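Local coordinates for hypothetical protein AF1531 (Archaeoglobus fulgidus, PDB 2I5H), which is of unknown function but probably contains a helix-hairpin-helix-like region, an element that often contacts DNA or RNA in other proteins, at residues Q46-G49 / T54-E57; K62-L67 / R79-K84; T100-V105 / R180-I185; H132-L137 / E150-R155. One frame throughout, in Å; residues are numbered along the deposited sequence.

Contact 1 (Q46-G49 / T54-E57)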
loop_
_atom_site.group_PDB
_atom_site.type_symbol
_atom_site.label_atom_id
_atom_site.label_comp_id
_atom_site.label_asym_id
_atom_site.label_seq_id
_atom_site.Cartn_x
_atom_site.Cartn_y
_atom_site.Cartn_z
ATOM N N GLN A 46 -5.659 5.120 11.550
ATOM C CA GLN A 46 -5.275 5.530 10.215
ATOM C C GLN A 46 -5.106 4.205 9.492
ATOM O O GLN A 46 -4.448 3.290 9.995
ATOM C CB GLN A 46 -3.985 6.349 10.230
ATOM C CG GLN A 46 -4.146 7.669 10.961
ATOM C CD GLN A 46 -2.978 8.606 10.747
ATOM O OE1 GLN A 46 -1.834 8.168 10.620
ATOM N NE2 GLN A 46 -3.256 9.905 10.721
ATOM N N VAL A 47 -5.730 4.088 8.327
ATOM C CA VAL A 47 -5.679 2.847 7.578
ATOM C C VAL A 47 -5.287 3.048 6.124
ATOM O O VAL A 47 -5.321 4.163 5.603
ATOM C CB VAL A 47 -7.050 2.128 7.634
ATOM C CG1 VAL A 47 -7.467 1.919 9.079
ATOM C CG2 VAL A 47 -8.117 2.950 6.890
ATOM N N VAL A 48 -4.895 1.956 5.477
ATOM C CA VAL A 48 -4.528 2.002 4.071
ATOM C C VAL A 48 -5.399 0.986 3.333
ATOM O O VAL A 48 -5.475 -0.179 3.731
ATOM C CB VAL A 48 -3.004 1.708 3.862
ATOM C CG1 VAL A 48 -2.617 0.341 4.437
ATOM C CG2 VAL A 48 -2.665 1.777 2.382
ATOM N N GLY A 49 -6.089 1.448 2.291
ATOM C CA GLY A 49 -6.958 0.577 1.506
ATOM C C GLY A 49 -6.204 -0.535 0.796
ATOM O O GLY A 49 -5.128 -0.306 0.246
ATOM N N THR A 54 -5.432 3.665 -0.644
ATOM C CA THR A 54 -5.953 4.961 -0.232
ATOM C C THR A 54 -5.695 5.118 1.265
ATOM O O THR A 54 -5.933 4.187 2.031
ATOM C CB THR A 54 -7.469 5.034 -0.476
ATOM O OG1 THR A 54 -7.741 4.704 -1.844
ATOM C CG2 THR A 54 -7.996 6.435 -0.173
ATOM N N LEU A 55 -5.193 6.278 1.677
ATOM C CA LEU A 55 -4.941 6.526 3.095
ATOM C C LEU A 55 -6.176 7.185 3.689
ATOM O O LEU A 55 -6.651 8.211 3.183
ATOM C CB LEU A 55 -3.737 7.450 3.292
ATOM C CG LEU A 55 -2.398 6.980 2.719
ATOM C CD1 LEU A 55 -1.328 8.019 3.066
ATOM C CD2 LEU A 55 -2.016 5.627 3.296
ATOM N N LEU A 56 -6.684 6.607 4.771
ATOM C CA LEU A 56 -7.883 7.124 5.413
ATOM C C LEU A 56 -7.771 7.205 6.924
ATOM O O LEU A 56 -7.054 6.429 7.556
ATOM C CB LEU A 56 -9.085 6.214 5.082
ATOM C CG LEU A 56 -9.477 5.997 3.616
ATOM C CD1 LEU A 56 -10.472 4.841 3.490
ATOM C CD2 LEU A 56 -10.077 7.269 3.068
ATOM N N GLU A 57 -8.488 8.163 7.498
ATOM C CA GLU A 57 -8.550 8.284 8.940
ATOM C C GLU A 57 -10.009 7.927 9.226
ATOM O O GLU A 57 -10.920 8.453 8.578
ATOM C CB GLU A 57 -8.243 9.710 9.385
ATOM C CG GLU A 57 -8.244 9.879 10.887
ATOM C CD GLU A 57 -7.380 11.045 11.339
ATOM O OE1 GLU A 57 -6.137 10.971 11.201
ATOM O OE2 GLU A 57 -7.949 12.034 11.826
#
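Val47 and Leu56 form the hydrogen-bonded pair in an antiparallel beta hairpin whose strands, 44-49 and 55-60, lie inside the five-stranded sheet. Backbone bonds come first: Val47 N donates to Leu56 O at 2.8 Å, Leu56 N returns a bond to Val47 O at 2.9 Å, and nearer the turn Gly49 N reaches Thr54 O at 2.8 Å. The non-hydrogen-bonded pairs add CA-H...O contacts, among them Val48 CA to Thr54 O at 3.3 Å.

The apolar contacts divide between the two faces of the sheet. Val47 CG2 meets Leu56 CB at 3.9 Å on one. On the other, Val48 CG2 lies 4.0 Å from Leu55 CD2, and Leu102 and Val105 of helix 96-111 pack over this pair.

The polar contact shares the helix-covered face. Glu57 extends from a CG set trans to its backbone N (chi1 -178°), which brings its carboxylate beside the amide of Gln46, the two planes 27° apart. Gln46 OE1 accepts from Thr95 N and its NE2 also donates to Asp93 O, while Glu57 is held by His31 and Arg87. Replacing Gln46 with a leucine would probably leave Glu57 OE1, Thr95 N and Asp93 O each one partner short in a buried setting. Gln46 NE2 meets Glu57 OE1 almost head-on to the C-O bond, at 3.1 Å with 175° at the hydrogen.

Contact 2 (K62-L67 / R79-K84)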
loop_
_atom_site.group_PDB
_atom_site.type_symbol
_atom_site.label_atom_id
_atom_site.label_comp_id
_atom_site.label_asym_id
_atom_site.label_seq_id
_atom_site.Cartn_x
_atom_site.Cartn_y
_atom_site.Cartn_z
ATOM N N LYS A 62 -16.905 1.719 19.895
ATOM C CA LYS A 62 -16.606 1.481 21.303
ATOM C C LYS A 62 -16.255 0.019 21.572
ATOM O O LYS A 62 -16.776 -0.886 20.926
ATOM C CB LYS A 62 -17.804 1.878 22.171
ATOM C CG LYS A 62 -18.207 3.329 22.041
ATOM C CD LYS A 62 -19.326 3.682 23.007
ATOM C CE LYS A 62 -19.704 5.150 22.877
ATOM N NZ LYS A 62 -18.515 6.021 23.123
ATOM N N GLY A 63 -15.344 -0.195 22.519
ATOM C CA GLY A 63 -14.957 -1.542 22.898
ATOM C C GLY A 63 -14.029 -2.269 21.955
ATOM O O GLY A 63 -13.752 -3.451 22.153
ATOM N N LYS A 64 -13.550 -1.587 20.923
ATOM C CA LYS A 64 -12.647 -2.230 19.983
ATOM C C LYS A 64 -11.238 -1.719 20.210
ATOM O O LYS A 64 -11.043 -0.562 20.557
ATOM C CB LYS A 64 -13.073 -1.947 18.537
ATOM C CG LYS A 64 -14.489 -2.413 18.193
ATOM C CD LYS A 64 -14.669 -3.902 18.452
ATOM C CE LYS A 64 -16.100 -4.337 18.143
ATOM N NZ LYS A 64 -16.320 -5.774 18.464
ATOM N N GLN A 65 -10.262 -2.597 20.020
ATOM C CA GLN A 65 -8.860 -2.248 20.182
ATOM C C GLN A 65 -8.102 -2.824 18.990
ATOM O O GLN A 65 -7.402 -3.829 19.104
ATOM C CB GLN A 65 -8.337 -2.825 21.497
ATOM C CG GLN A 65 -9.012 -2.217 22.717
ATOM C CD GLN A 65 -9.116 -3.190 23.867
ATOM O OE1 GLN A 65 -9.792 -4.216 23.765
ATOM N NE2 GLN A 65 -8.446 -2.879 24.969
ATOM N N PRO A 66 -8.249 -2.187 17.818
ATOM C CA PRO A 66 -7.598 -2.609 16.574
ATOM C C PRO A 66 -6.093 -2.694 16.695
ATOM O O PRO A 66 -5.469 -1.872 17.366
ATOM C CB PRO A 66 -8.017 -1.533 15.576
ATOM C CG PRO A 66 -9.313 -1.030 16.141
ATOM C CD PRO A 66 -9.023 -0.954 17.600
ATOM N N LEU A 67 -5.525 -3.689 16.021
ATOM C CA LEU A 67 -4.086 -3.917 16.024
ATOM C C LEU A 67 -3.495 -3.544 14.672
ATOM O O LEU A 67 -4.177 -3.621 13.658
ATOM C CB LEU A 67 -3.800 -5.400 16.278
ATOM C CG LEU A 67 -4.427 -5.986 17.542
ATOM C CD1 LEU A 67 -4.365 -7.511 17.511
ATOM C CD2 LEU A 67 -3.698 -5.423 18.752
ATOM N N ARG A 79 -20.486 -2.519 9.710
ATOM C CA ARG A 79 -19.046 -2.529 9.993
ATOM C C ARG A 79 -18.843 -2.973 11.432
ATOM O O ARG A 79 -19.377 -2.358 12.353
ATOM C CB ARG A 79 -18.455 -1.124 9.822
ATOM C CG ARG A 79 -18.534 -0.573 8.410
ATOM C CD ARG A 79 -18.157 0.909 8.380
ATOM N NE ARG A 79 -18.258 1.472 7.035
ATOM C CZ ARG A 79 -18.314 2.773 6.768
ATOM N NH1 ARG A 79 -18.277 3.665 7.751
ATOM N NH2 ARG A 79 -18.435 3.185 5.512
ATOM N N ASP A 80 -18.056 -4.023 11.624
ATOM C CA ASP A 80 -17.817 -4.561 12.957
ATOM C C ASP A 80 -16.819 -3.782 13.805
ATOM O O ASP A 80 -16.887 -3.829 15.034
ATOM C CB ASP A 80 -17.330 -6.011 12.864
ATOM C CG ASP A 80 -18.323 -6.922 12.176
ATOM O OD1 ASP A 80 -19.525 -6.855 12.504
ATOM O OD2 ASP A 80 -17.896 -7.719 11.315
ATOM N N VAL A 81 -15.901 -3.064 13.160
ATOM C CA VAL A 81 -14.874 -2.340 13.906
ATOM C C VAL A 81 -14.834 -0.839 13.629
ATOM O O VAL A 81 -14.791 -0.032 14.562
ATOM C CB VAL A 81 -13.483 -2.963 13.622
ATOM C CG1 VAL A 81 -12.384 -2.173 14.328
ATOM C CG2 VAL A 81 -13.467 -4.411 14.102
ATOM N N VAL A 82 -14.844 -0.469 12.354
ATOM C CA VAL A 82 -14.822 0.940 11.978
ATOM C C VAL A 82 -16.187 1.576 12.229
ATOM O O VAL A 82 -17.226 0.951 12.001
ATOM C CB VAL A 82 -14.441 1.104 10.482
ATOM C CG1 VAL A 82 -14.654 2.551 10.025
ATOM C CG2 VAL A 82 -12.996 0.692 10.275
ATOM N N TYR A 83 -16.193 2.808 12.726
ATOM C CA TYR A 83 -17.451 3.499 12.942
ATOM C C TYR A 83 -17.700 4.321 11.683
ATOM O O TYR A 83 -18.471 3.911 10.821
ATOM C CB TYR A 83 -17.387 4.385 14.194
ATOM C CG TYR A 83 -18.655 5.168 14.485
ATOM C CD1 TYR A 83 -19.920 4.651 14.178
ATOM C CD2 TYR A 83 -18.590 6.421 15.086
ATOM C CE1 TYR A 83 -21.084 5.375 14.465
ATOM C CE2 TYR A 83 -19.736 7.147 15.377
ATOM C CZ TYR A 83 -20.981 6.621 15.062
ATOM O OH TYR A 83 -22.104 7.364 15.338
ATOM N N LYS A 84 -17.011 5.454 11.551
ATOM C CA LYS A 84 -17.186 6.309 10.384
ATOM C C LYS A 84 -15.860 6.632 9.690
ATOM O O LYS A 84 -14.799 6.633 10.321
ATOM C CB LYS A 84 -17.845 7.624 10.810
ATOM C CG LYS A 84 -19.207 7.475 11.480
ATOM C CD LYS A 84 -20.232 6.902 10.513
ATOM C CE LYS A 84 -21.613 6.850 11.146
ATOM N NZ LYS A 84 -22.641 6.357 10.189
#
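Pro66 and Val81 join a loop to the approach of an edge strand in the antiparallel sheet: 62-67 follows strand 55-60, and 79-84 leads into strand 82-88, which is outermost on this side and neighbours 55-60. The two segments share no hydrogen bond, and their backbones stay apart, with Lys64 CA and Val81 CA 6.5 Å from each other.

What joins them is a small apolar patch. Pro66 CG touches Val81 CG1 at 3.7 Å, the two side chains lying alongside one another with opposed directions. Val81 CG1 stands trans to the backbone N (chi1 177°), which carries this methyl to the proline ring. The ring, which is buried, also packs on Ile60 of strand 55-60.

Lys64 flanks the patch. Its chain bends at chi2 (-57°), which brings Lys64 CE up to the oxygen end of the Asp80 carbonyl, 3.2 Å from Asp80 O and nearly in line with the C=O bond. The ammonium makes no hydrogen bond to this carbonyl, Lys64 NZ standing 4.0 Å from Asp80 O. Lys64 NZ is also 6.9 Å from Asp80 OD1, so any attraction between the two charges is probably weak. Lys64 also touches a neighbouring molecule in the crystal, which may influence its pose.

The backbone of 79-84 is tied to the sheet through Val81 with Arg61 and Tyr83 with Ser59, while Val82 turns from the loop to pack on Val58 and Val72. Arg79, whose NE donates to Gly75 O, also braces the start of the strand, its NH1 donating in the guanidinium plane to Tyr83 O at 3.1 Å.

Contact 3 (T100-V105 / R180-I185)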
loop_
_atom_site.group_PDB
_atom_site.type_symbol
_atom_site.label_atom_id
_atom_site.label_comp_id
_atom_site.label_asym_id
_atom_site.label_seq_id
_atom_site.Cartn_x
_atom_site.Cartn_y
_atom_site.Cartn_z
ATOM N N THR A 100 5.922 4.705 9.776
ATOM C CA THR A 100 6.856 3.602 9.963
ATOM C C THR A 100 6.237 2.278 9.526
ATOM O O THR A 100 6.901 1.450 8.908
ATOM C CB THR A 100 7.282 3.459 11.432
ATOM O OG1 THR A 100 7.848 4.690 11.888
ATOM C CG2 THR A 100 8.315 2.343 11.579
ATOM N N GLU A 101 4.959 2.089 9.839
ATOM C CA GLU A 101 4.274 0.850 9.499
ATOM C C GLU A 101 3.848 0.727 8.042
ATOM O O GLU A 101 3.723 -0.381 7.536
ATOM C CB GLU A 101 3.036 0.659 10.387
ATOM C CG GLU A 101 3.312 0.513 11.880
ATOM C CD GLU A 101 4.186 -0.687 12.220
ATOM O OE1 GLU A 101 4.180 -1.680 11.466
ATOM O OE2 GLU A 101 4.873 -0.640 13.261
ATOM N N LEU A 102 3.634 1.854 7.369
ATOM C CA LEU A 102 3.163 1.830 5.985
ATOM C C LEU A 102 3.852 0.833 5.056
ATOM O O LEU A 102 3.185 -0.003 4.448
ATOM C CB LEU A 102 3.218 3.239 5.371
ATOM C CG LEU A 102 2.584 3.392 3.975
ATOM C CD1 LEU A 102 1.100 3.008 4.019
ATOM C CD2 LEU A 102 2.745 4.825 3.494
ATOM N N PRO A 103 5.192 0.887 4.937
ATOM C CA PRO A 103 5.840 -0.073 4.035
ATOM C C PRO A 103 5.607 -1.544 4.388
ATOM O O PRO A 103 5.467 -2.380 3.495
ATOM C CB PRO A 103 7.319 0.334 4.091
ATOM C CG PRO A 103 7.455 0.926 5.463
ATOM C CD PRO A 103 6.189 1.743 5.603
ATOM N N TYR A 104 5.565 -1.856 5.681
ATOM C CA TYR A 104 5.344 -3.229 6.130
ATOM C C TYR A 104 3.928 -3.697 5.839
ATOM O O TYR A 104 3.712 -4.851 5.468
ATOM C CB TYR A 104 5.620 -3.350 7.630
ATOM C CG TYR A 104 7.061 -3.094 7.987
ATOM C CD1 TYR A 104 8.054 -4.013 7.653
ATOM C CD2 TYR A 104 7.442 -1.912 8.618
ATOM C CE1 TYR A 104 9.396 -3.757 7.938
ATOM C CE2 TYR A 104 8.774 -1.645 8.907
ATOM C CZ TYR A 104 9.747 -2.575 8.562
ATOM O OH TYR A 104 11.066 -2.310 8.844
ATOM N N VAL A 105 2.962 -2.803 6.017
ATOM C CA VAL A 105 1.566 -3.133 5.770
ATOM C C VAL A 105 1.304 -3.289 4.267
ATOM O O VAL A 105 0.608 -4.212 3.847
ATOM C CB VAL A 105 0.638 -2.059 6.389
ATOM C CG1 VAL A 105 -0.814 -2.348 6.058
ATOM C CG2 VAL A 105 0.824 -2.040 7.905
ATOM N N ARG A 180 7.281 1.585 -5.285
ATOM C CA ARG A 180 6.488 2.315 -6.268
ATOM C C ARG A 180 5.192 2.825 -5.650
ATOM O O ARG A 180 4.821 3.981 -5.840
ATOM C CB ARG A 180 6.174 1.435 -7.484
ATOM C CG ARG A 180 5.322 2.131 -8.547
ATOM C CD ARG A 180 6.001 3.390 -9.081
ATOM N NE ARG A 180 5.103 4.187 -9.915
ATOM C CZ ARG A 180 5.455 5.308 -10.537
ATOM N NH1 ARG A 180 6.691 5.773 -10.429
ATOM N NH2 ARG A 180 4.566 5.975 -11.260
ATOM N N ILE A 181 4.505 1.968 -4.903
ATOM C CA ILE A 181 3.254 2.378 -4.269
ATOM C C ILE A 181 3.481 3.572 -3.344
ATOM O O ILE A 181 2.753 4.562 -3.398
ATOM C CB ILE A 181 2.624 1.209 -3.483
ATOM C CG1 ILE A 181 2.200 0.112 -4.467
ATOM C CG2 ILE A 181 1.423 1.700 -2.678
ATOM C CD1 ILE A 181 1.721 -1.169 -3.807
ATOM N N ILE A 182 4.501 3.488 -2.501
ATOM C CA ILE A 182 4.801 4.585 -1.595
ATOM C C ILE A 182 5.130 5.844 -2.393
ATOM O O ILE A 182 4.729 6.945 -2.019
ATOM C CB ILE A 182 5.971 4.217 -0.659
ATOM C CG1 ILE A 182 5.478 3.203 0.381
ATOM C CG2 ILE A 182 6.532 5.463 0.008
ATOM C CD1 ILE A 182 6.526 2.746 1.363
ATOM N N TYR A 183 5.843 5.681 -3.505
ATOM C CA TYR A 183 6.192 6.829 -4.332
ATOM C C TYR A 183 4.931 7.524 -4.841
ATOM O O TYR A 183 4.825 8.748 -4.797
ATOM C CB TYR A 183 7.047 6.400 -5.527
ATOM C CG TYR A 183 7.412 7.560 -6.426
ATOM C CD1 TYR A 183 8.418 8.455 -6.066
ATOM C CD2 TYR A 183 6.718 7.791 -7.611
ATOM C CE1 TYR A 183 8.724 9.555 -6.868
ATOM C CE2 TYR A 183 7.015 8.888 -8.419
ATOM C CZ TYR A 183 8.017 9.764 -8.041
ATOM O OH TYR A 183 8.311 10.848 -8.839
ATOM N N GLU A 184 3.976 6.735 -5.320
ATOM C CA GLU A 184 2.731 7.282 -5.845
ATOM C C GLU A 184 1.912 7.961 -4.751
ATOM O O GLU A 184 1.334 9.026 -4.968
ATOM C CB GLU A 184 1.921 6.172 -6.524
ATOM C CG GLU A 184 2.573 5.670 -7.819
ATOM C CD GLU A 184 1.816 4.535 -8.487
ATOM O OE1 GLU A 184 0.655 4.279 -8.112
ATOM O OE2 GLU A 184 2.386 3.900 -9.407
ATOM N N ILE A 185 1.878 7.352 -3.573
ATOM C CA ILE A 185 1.142 7.929 -2.455
ATOM C C ILE A 185 1.721 9.295 -2.087
ATOM O O ILE A 185 0.985 10.229 -1.772
ATOM C CB ILE A 185 1.198 7.004 -1.225
ATOM C CG1 ILE A 185 0.387 5.736 -1.505
ATOM C CG2 ILE A 185 0.689 7.741 0.014
ATOM C CD1 ILE A 185 0.393 4.731 -0.373
#
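Pro103 and Ile182 mark the nearest backbone approach of two helical segments, their CA atoms 7.4 Å apart. Segment 180-185 is regular, with Glu184 N bonded to Arg180 O. Segment 100-105 is kinked: Pro103 N has no hydrogen to give, Tyr104 N makes no bond back to the turn before, and the regular pattern returns with Val105 N on Glu101 O.

Between the helices the contact is wholly apolar. Ile182 has CG1 trans to its carbonyl carbon (chi1 -73°) and an extended chi2, so its CD1 leads, touching Pro103 CB at 3.7 Å. Behind it, Ile182 CG1 faces Leu102 CD2 more loosely, at 4.4 Å. This packs helix 173-186, close to the C-terminus, against helix 96-111, which itself lies on the sheet: Leu102 touches Leu24 and Leu55, and Ile185 of the other helix also rests on Leu55. Ile106 continues the interface with Ile181 and Ile182.

Turned from this interface, Arg180 and Glu184 form a salt bridge. Glu184 also accepts bonds from Leu194 N, Phe195 N and Thr196 OG1, holding the C-terminal tail. Glu184 OE2 takes the bond from Arg180 NE, 2.8 Å, on its anti lone pair.

Contact 4 (H132-L137 / E150-R155)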
loop_
_atom_site.group_PDB
_atom_site.type_symbol
_atom_site.label_atom_id
_atom_site.label_comp_id
_atom_site.label_asym_id
_atom_site.label_seq_id
_atom_site.Cartn_x
_atom_site.Cartn_y
_atom_site.Cartn_z
ATOM N N HIS A 132 10.111 2.391 -20.307
ATOM C CA HIS A 132 9.318 1.187 -20.101
ATOM C C HIS A 132 8.712 1.223 -18.701
ATOM O O HIS A 132 9.306 1.778 -17.777
ATOM C CB HIS A 132 10.195 -0.054 -20.268
ATOM C CG HIS A 132 9.420 -1.308 -20.517
ATOM N ND1 HIS A 132 8.599 -1.878 -19.568
ATOM C CD2 HIS A 132 9.320 -2.089 -21.620
ATOM C CE1 HIS A 132 8.027 -2.954 -20.076
ATOM N NE2 HIS A 132 8.446 -3.105 -21.319
ATOM N N GLN A 133 7.530 0.635 -18.548
ATOM C CA GLN A 133 6.854 0.627 -17.255
ATOM C C GLN A 133 7.700 0.063 -16.117
ATOM O O GLN A 133 7.640 0.564 -14.994
ATOM C CB GLN A 133 5.541 -0.151 -17.343
ATOM C CG GLN A 133 4.486 0.508 -18.209
ATOM C CD GLN A 133 3.117 -0.109 -18.019
ATOM O OE1 GLN A 133 2.956 -1.324 -18.102
ATOM N NE2 GLN A 133 2.120 0.730 -17.765
ATOM N N LEU A 134 8.480 -0.976 -16.399
ATOM C CA LEU A 134 9.326 -1.577 -15.371
ATOM C C LEU A 134 10.270 -0.544 -14.776
ATOM O O LEU A 134 10.678 -0.654 -13.618
ATOM C CB LEU A 134 10.148 -2.730 -15.951
ATOM C CG LEU A 134 9.370 -3.971 -16.385
ATOM C CD1 LEU A 134 10.336 -5.021 -16.919
ATOM C CD2 LEU A 134 8.573 -4.518 -15.209
ATOM N N GLU A 135 10.620 0.457 -15.575
ATOM C CA GLU A 135 11.519 1.504 -15.121
ATOM C C GLU A 135 10.821 2.437 -14.141
ATOM O O GLU A 135 11.470 3.213 -13.449
ATOM C CB GLU A 135 12.050 2.295 -16.316
ATOM C CG GLU A 135 12.839 1.445 -17.301
ATOM C CD GLU A 135 13.322 2.238 -18.498
ATOM O OE1 GLU A 135 14.167 3.139 -18.319
ATOM O OE2 GLU A 135 12.849 1.959 -19.618
ATOM N N LEU A 136 9.494 2.363 -14.084
ATOM C CA LEU A 136 8.740 3.201 -13.155
ATOM C C LEU A 136 9.003 2.706 -11.735
ATOM O O LEU A 136 8.862 3.451 -10.765
ATOM C CB LEU A 136 7.241 3.132 -13.457
ATOM C CG LEU A 136 6.780 3.772 -14.769
ATOM C CD1 LEU A 136 5.300 3.504 -14.978
ATOM C CD2 LEU A 136 7.061 5.267 -14.736
ATOM N N LEU A 137 9.392 1.440 -11.627
ATOM C CA LEU A 137 9.684 0.838 -10.333
ATOM C C LEU A 137 11.021 1.325 -9.790
ATOM O O LEU A 137 12.068 1.107 -10.402
ATOM C CB LEU A 137 9.711 -0.685 -10.455
ATOM C CG LEU A 137 8.436 -1.335 -10.991
ATOM C CD1 LEU A 137 8.638 -2.837 -11.084
ATOM C CD2 LEU A 137 7.261 -1.002 -10.078
ATOM N N GLU A 150 14.120 -10.283 -20.627
ATOM C CA GLU A 150 14.839 -11.426 -21.180
ATOM C C GLU A 150 14.364 -12.737 -20.566
ATOM O O GLU A 150 14.263 -13.754 -21.252
ATOM C CB GLU A 150 16.337 -11.256 -20.950
ATOM N N GLU A 151 14.074 -12.712 -19.269
ATOM C CA GLU A 151 13.616 -13.904 -18.569
ATOM C C GLU A 151 12.141 -14.171 -18.842
ATOM O O GLU A 151 11.716 -15.323 -18.924
ATOM C CB GLU A 151 13.849 -13.751 -17.074
ATOM N N ARG A 152 11.365 -13.102 -18.988
ATOM C CA ARG A 152 9.937 -13.227 -19.247
ATOM C C ARG A 152 9.659 -14.042 -20.509
ATOM O O ARG A 152 8.693 -14.801 -20.567
ATOM C CB ARG A 152 9.305 -11.842 -19.396
ATOM C CG ARG A 152 7.796 -11.869 -19.552
ATOM C CD ARG A 152 7.284 -10.557 -20.115
ATOM N NE ARG A 152 7.705 -9.408 -19.320
ATOM C CZ ARG A 152 7.486 -8.143 -19.665
ATOM N NH1 ARG A 152 6.850 -7.863 -20.797
ATOM N NH2 ARG A 152 7.895 -7.158 -18.877
ATOM N N LYS A 153 10.509 -13.875 -21.517
ATOM C CA LYS A 153 10.356 -14.585 -22.784
ATOM C C LYS A 153 10.243 -16.090 -22.571
ATOM O O LYS A 153 9.248 -16.705 -22.954
ATOM C CB LYS A 153 11.545 -14.285 -23.698
ATOM C CG LYS A 153 11.890 -12.808 -23.768
ATOM C CD LYS A 153 10.747 -11.989 -24.346
ATOM C CE LYS A 153 10.952 -11.745 -25.828
ATOM N NZ LYS A 153 12.082 -10.801 -26.049
ATOM N N LYS A 154 11.269 -16.672 -21.958
ATOM C CA LYS A 154 11.295 -18.105 -21.687
ATOM C C LYS A 154 9.927 -18.585 -21.214
ATOM O O LYS A 154 9.175 -19.199 -21.971
ATOM C CB LYS A 154 12.332 -18.422 -20.612
ATOM C CG LYS A 154 13.741 -17.936 -20.913
ATOM C CD LYS A 154 14.661 -18.307 -19.765
ATOM C CE LYS A 154 16.069 -17.795 -19.982
ATOM N NZ LYS A 154 16.884 -18.026 -18.755
ATOM N N ARG A 155 9.617 -18.295 -19.956
ATOM C CA ARG A 155 8.346 -18.685 -19.360
ATOM C C ARG A 155 7.867 -17.586 -18.418
ATOM O O ARG A 155 8.653 -17.032 -17.650
ATOM C CB ARG A 155 8.509 -19.995 -18.596
#
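Arg152 NH2 and Leu134 CD1 make the closest approach, 3.8 Å, the two side chains reaching in from facing sides. The leucine methyl sits at the edge of the guanidinium, near its plane, and His132 CE1 lies at that edge too, 4.4 Å from Arg152 NH2. No hydrogen bond crosses between the segments. The charge of Arg152 is met by Asp125, which forms a salt bridge with NH2 and also touches His132 and Leu134.

The next shell helps to orient the histidine. Leu134 N donates to His132 ND1 in the ring plane, at 3.3 Å and 171°, which probably limits the ring's rotation. His132 N in turn bonds to Glu135 OE2 at 2.9 Å from above the carboxylate plane, while Glu135 OE1 is engaged in a salt bridge by Lys142. Backbone bonds such as Glu135 N to His132 O curl the segment into a short helix-like turn.

The sequence and layout are consistent with a helix-hairpin-helix element, 132-137 leading through a tight glycine-rich turn into helix 142-154. Leu134 packs on both Phe120 of helix 114-121 and Ile148 of helix 142-154, and His132 rests on Met145 and Ile149 of the latter.

How the contacts relate
Contacts 1 and 2 belong to the same sheet, their centres 14 Å apart, but do not touch. Contact 3 covers the hairpin of contact 1: Val48 CG1 lies 3.6 Å from Val105 CG1, and Leu55 CD1 3.7 Å from Ile185 CG2, so both helices reach the sheet face. Contact 4 falls in the chain between the two helices of contact 3 and meets it through Leu137 CD2, 3.7 Å from Arg180 CB, with a weak hydrogen bond from Arg180 NH1 to Leu136 O. Contacts 2 and 4 lie on opposite sides of the chain's centre, their centres about 42 Å apart. Contact 3 thus bridges the sheet and the probable helix-hairpin-helix region.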